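Local atomic coordinates of sensor protein DivL (Caulobacter crescentus, PDB entry 4Q20), a protein that is required for cell division and growth, belongs to the sensor histidine kinase family and catalyses phosphorylation of the regulator CtrA. Residues 187-192 with 250-255; 197-202 with 237-242. One frame throughout, in Å; residues are numbered along the deposited sequence.

Interaction 1: residues 187-192 with 250-255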
# COMPACT_ATOMS: atom_id res chain seq x y z
N GLU A 187 -13.85 19.61 -31.06
CA GLU A 187 -13.32 18.80 -29.96
C GLU A 187 -14.21 17.58 -29.68
O GLU A 187 -15.35 17.50 -30.14
CB GLU A 187 -13.18 19.64 -28.66
CG GLU A 187 -14.51 20.15 -28.09
CD GLU A 187 -14.63 20.40 -26.60
OE1 GLU A 187 -13.61 20.38 -25.89
OE2 GLU A 187 -15.77 20.64 -26.13
N VAL A 188 -13.69 16.67 -28.84
CA VAL A 188 -14.45 15.54 -28.33
C VAL A 188 -14.49 15.72 -26.83
O VAL A 188 -13.46 15.99 -26.22
CB VAL A 188 -13.93 14.16 -28.81
CG1 VAL A 188 -14.39 13.02 -27.90
CG2 VAL A 188 -14.37 13.90 -30.24
N ARG A 189 -15.67 15.65 -26.24
CA ARG A 189 -15.83 15.78 -24.80
C ARG A 189 -16.38 14.49 -24.19
O ARG A 189 -17.41 13.99 -24.63
CB ARG A 189 -16.68 17.01 -24.40
CG ARG A 189 -18.11 17.07 -24.93
CD ARG A 189 -18.79 18.36 -24.52
NE ARG A 189 -19.21 18.36 -23.12
CZ ARG A 189 -19.43 19.46 -22.41
NH1 ARG A 189 -19.28 20.66 -22.96
NH2 ARG A 189 -19.80 19.37 -21.14
N LEU A 190 -15.68 13.96 -23.20
CA LEU A 190 -16.07 12.75 -22.47
C LEU A 190 -16.69 13.18 -21.14
O LEU A 190 -16.03 13.88 -20.37
CB LEU A 190 -14.86 11.81 -22.25
CG LEU A 190 -14.00 11.49 -23.49
CD1 LEU A 190 -12.75 10.77 -23.10
CD2 LEU A 190 -14.76 10.67 -24.51
N ASP A 191 -17.95 12.83 -20.89
CA ASP A 191 -18.61 13.24 -19.65
C ASP A 191 -18.88 12.06 -18.74
O ASP A 191 -19.17 10.96 -19.21
CB ASP A 191 -19.92 14.00 -19.92
CG ASP A 191 -19.83 15.12 -20.94
OD1 ASP A 191 -19.56 16.27 -20.53
OD2 ASP A 191 -20.10 14.86 -22.16
N VAL A 192 -18.77 12.27 -17.42
CA VAL A 192 -19.08 11.25 -16.42
C VAL A 192 -19.97 11.96 -15.39
O VAL A 192 -19.51 12.70 -14.52
CB VAL A 192 -17.85 10.52 -15.79
CG1 VAL A 192 -18.30 9.53 -14.72
CG2 VAL A 192 -17.02 9.81 -16.86
N THR A 250 -16.08 16.63 -17.13
CA THR A 250 -15.87 16.61 -18.57
C THR A 250 -14.39 16.65 -18.90
O THR A 250 -13.64 17.42 -18.29
CB THR A 250 -16.58 17.81 -19.25
OG1 THR A 250 -17.88 18.03 -18.68
CG2 THR A 250 -16.68 17.65 -20.77
N CYS A 251 -13.99 15.87 -19.91
CA CYS A 251 -12.65 15.86 -20.50
C CYS A 251 -12.79 16.50 -21.84
O CYS A 251 -13.52 16.00 -22.68
CB CYS A 251 -12.09 14.44 -20.63
SG CYS A 251 -12.01 13.53 -19.07
N HIS A 252 -12.15 17.62 -22.04
CA HIS A 252 -12.21 18.29 -23.32
C HIS A 252 -10.97 17.94 -24.07
O HIS A 252 -9.86 18.27 -23.63
CB HIS A 252 -12.36 19.80 -23.11
CG HIS A 252 -13.63 20.19 -22.44
ND1 HIS A 252 -14.70 20.69 -23.16
CD2 HIS A 252 -13.96 20.14 -21.13
CE1 HIS A 252 -15.65 20.93 -22.27
NE2 HIS A 252 -15.25 20.62 -21.03
N LEU A 253 -11.13 17.18 -25.16
CA LEU A 253 -10.01 16.73 -26.00
C LEU A 253 -10.11 17.37 -27.37
O LEU A 253 -11.08 17.09 -28.07
CB LEU A 253 -10.00 15.20 -26.11
CG LEU A 253 -9.84 14.41 -24.80
CD1 LEU A 253 -10.19 12.95 -25.01
CD2 LEU A 253 -8.44 14.57 -24.22
N PRO A 254 -9.19 18.29 -27.74
CA PRO A 254 -9.31 18.95 -29.05
C PRO A 254 -8.98 18.02 -30.22
O PRO A 254 -8.21 17.07 -30.07
CB PRO A 254 -8.32 20.12 -28.96
CG PRO A 254 -7.27 19.64 -28.01
CD PRO A 254 -8.01 18.78 -27.00
N GLU A 255 -9.57 18.32 -31.40
CA GLU A 255 -9.36 17.62 -32.66
C GLU A 255 -8.00 17.98 -33.24
O GLU A 255 -7.56 19.13 -33.13
CB GLU A 255 -10.46 17.98 -33.69
CG GLU A 255 -11.87 17.48 -33.40
CD GLU A 255 -12.92 17.91 -34.41
OE1 GLU A 255 -12.71 18.93 -35.11
OE2 GLU A 255 -13.95 17.21 -34.52
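E187 and H252 meet on one face of an antiparallel strand pair. The CB of E187 sits 3.4 Å from the carbonyl O of L253. With chi1 at 64°, CG is flanked by the backbone N and C of its own residue, and the extended chain beyond it carries CD to the edge of the H252 ring, in its plane. There the single N-H of H252 ND1 is shared, bifurcated, between E187 OE1 at 3.0 Å and E187 OE2 at 3.2 Å, each taken through a syn lone pair. Carboxylate and ring are 21° apart, nearly coplanar. W236 stacks on the imidazole. On the same face the guanidinium of R189 is salt-bridged to D191, NH2 to OD1 at 3.2 Å. H252 CE1 and T250 CG2 lie over one face of that guanidinium.

Backbone bonds link V188 with L253 and L190 with C251, two for each pair. The other face is apolar. L190 CD1 meets L253 CD1 at 3.9 Å, and helix 153-170 packs against C251 and L253. Both strands are interior ones in the mixed sheet of the HATPase domain.

The shared N-H and the W236 stack together limit rotation of the ring. The carboxylate would favour a protonated imidazole, while the nearby guanidinium would probably oppose it.

Interaction 2: residues 197-202 with 237-242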
# COMPACT_ATOMS: atom_id res chain seq x y z
N ARG A 197 -24.46 13.08 -4.49
CA ARG A 197 -24.30 14.28 -3.71
C ARG A 197 -23.38 15.18 -4.51
O ARG A 197 -22.38 14.72 -5.11
CB ARG A 197 -23.70 13.94 -2.33
N GLY A 198 -23.75 16.44 -4.59
CA GLY A 198 -22.92 17.38 -5.31
C GLY A 198 -21.68 17.75 -4.51
O GLY A 198 -21.63 17.55 -3.29
N VAL A 199 -20.69 18.28 -5.21
CA VAL A 199 -19.47 18.77 -4.60
C VAL A 199 -19.81 20.10 -3.88
O VAL A 199 -20.34 21.01 -4.53
CB VAL A 199 -18.38 18.95 -5.68
CG1 VAL A 199 -17.04 19.34 -5.08
CG2 VAL A 199 -18.25 17.69 -6.54
N PRO A 200 -19.61 20.25 -2.54
CA PRO A 200 -19.89 21.56 -1.93
C PRO A 200 -18.99 22.64 -2.54
O PRO A 200 -17.83 22.39 -2.84
CB PRO A 200 -19.61 21.34 -0.44
CG PRO A 200 -18.73 20.15 -0.37
CD PRO A 200 -19.01 19.30 -1.58
N PHE A 201 -19.55 23.83 -2.75
CA PHE A 201 -18.93 24.99 -3.39
C PHE A 201 -17.43 25.23 -3.02
O PHE A 201 -16.62 25.54 -3.92
CB PHE A 201 -19.75 26.27 -3.09
CG PHE A 201 -19.00 27.52 -3.49
CD1 PHE A 201 -18.88 27.87 -4.84
CD2 PHE A 201 -18.28 28.25 -2.55
CE1 PHE A 201 -18.10 28.96 -5.22
CE2 PHE A 201 -17.49 29.33 -2.93
CZ PHE A 201 -17.41 29.69 -4.27
N HIS A 202 -17.08 25.16 -1.72
CA HIS A 202 -15.72 25.45 -1.24
C HIS A 202 -14.68 24.45 -1.75
O HIS A 202 -13.52 24.83 -1.89
CB HIS A 202 -15.66 25.55 0.29
CG HIS A 202 -16.16 24.35 1.04
ND1 HIS A 202 -15.29 23.44 1.60
CD2 HIS A 202 -17.43 23.99 1.34
CE1 HIS A 202 -16.05 22.54 2.21
NE2 HIS A 202 -17.35 22.82 2.07
N VAL A 237 -9.87 19.69 -18.20
CA VAL A 237 -10.97 19.03 -17.48
C VAL A 237 -11.79 20.07 -16.76
O VAL A 237 -11.31 21.14 -16.45
CB VAL A 237 -10.51 17.91 -16.50
CG1 VAL A 237 -9.96 16.74 -17.25
CG2 VAL A 237 -9.49 18.41 -15.49
N ALA A 238 -13.04 19.75 -16.51
CA ALA A 238 -13.98 20.64 -15.83
C ALA A 238 -14.93 19.85 -14.94
O ALA A 238 -15.15 18.66 -15.16
CB ALA A 238 -14.76 21.45 -16.86
N LEU A 239 -15.45 20.52 -13.91
CA LEU A 239 -16.44 20.01 -12.99
C LEU A 239 -17.66 20.93 -12.97
O LEU A 239 -17.52 22.13 -12.73
CB LEU A 239 -15.89 19.81 -11.56
CG LEU A 239 -16.96 19.57 -10.46
CD1 LEU A 239 -17.72 18.23 -10.66
CD2 LEU A 239 -16.38 19.73 -9.06
N GLU A 240 -18.83 20.36 -13.26
CA GLU A 240 -20.12 21.03 -13.18
C GLU A 240 -20.87 20.38 -12.05
O GLU A 240 -21.17 19.18 -12.13
CB GLU A 240 -20.90 20.97 -14.51
CG GLU A 240 -21.86 22.14 -14.65
CD GLU A 240 -22.91 22.02 -15.75
OE1 GLU A 240 -23.53 20.94 -15.88
OE2 GLU A 240 -23.15 23.04 -16.44
N SER A 241 -21.08 21.11 -10.94
CA SER A 241 -21.72 20.53 -9.78
C SER A 241 -22.65 21.47 -9.05
O SER A 241 -22.50 22.69 -9.08
CB SER A 241 -20.68 20.01 -8.79
OG SER A 241 -21.31 19.32 -7.72
N GLU A 242 -23.61 20.86 -8.35
CA GLU A 242 -24.60 21.48 -7.48
C GLU A 242 -24.99 20.42 -6.43
O GLU A 242 -25.47 19.35 -6.84
CB GLU A 242 -25.80 22.00 -8.29
CG GLU A 242 -26.63 23.03 -7.54
CD GLU A 242 -27.55 22.46 -6.47
OE1 GLU A 242 -28.58 21.86 -6.84
OE2 GLU A 242 -27.24 22.61 -5.27
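V199 donates its backbone N-H to S241 OG, with a V199 N to S241 OG distance of 2.8 Å. The angle at the hydrogen is 149°, so the bond is moderately bent. It is the hydrogen bond between 197-202 and 237-242. In S241, OG stands anti to the backbone N (chi1 -174°), which sends the hydroxyl across to the turn. The same OG has weak bonds to G246 O and S247 OG, so the serine also ties in the start of the next strand.

A softer polar contact lies beside it. G198 CA points a C-H at the carbonyl O of E242, 3.6 Å from CA to O. S241 OG is 3.5 Å from the same CA. G198 has no side chain, and the backbones can approach closely here. Its main chain also bonds to P243.

G198 is the last glycine of a DxGxG sequence, the G1 box of the GHKL (Bergerat) ATPase fold. In relatives this box lines the adenine pocket. The contact therefore joins the G1 box to the edge strand 236-241.

The apolar part is formed by V199 and L239, which reach toward each other tip to tip. V199 CG2 lies 3.7 Å from L239 CD2, and V199 CB is 4.0 Å from that methyl. I207 and S247 touch both residues, and Q204 packs on V199, L239 and S241.

In the fold
Both contacts reach the mixed sheet of the HATPase domain, and their centres are about 18 Å apart; in interaction 2 only 237-241 is a strand of it. Interaction 1 pairs strand 187-194 with strand 247-254. Interaction 2 lies along the chain between those two strands, and its second segment is on the edge strand 236-241, the next neighbour of 247-254. They meet directly where T250 N probably bonds to A238 O, at 3.0 Å. C251 SG also packs against V237 CG1, 4.2 Å away. Strand 187-194 runs on into the G1 box, so the first strand of interaction 1 leads into the loop that interaction 2 joins to the edge strand. By analogy with relatives, interaction 2 lies nearer the nucleotide pocket.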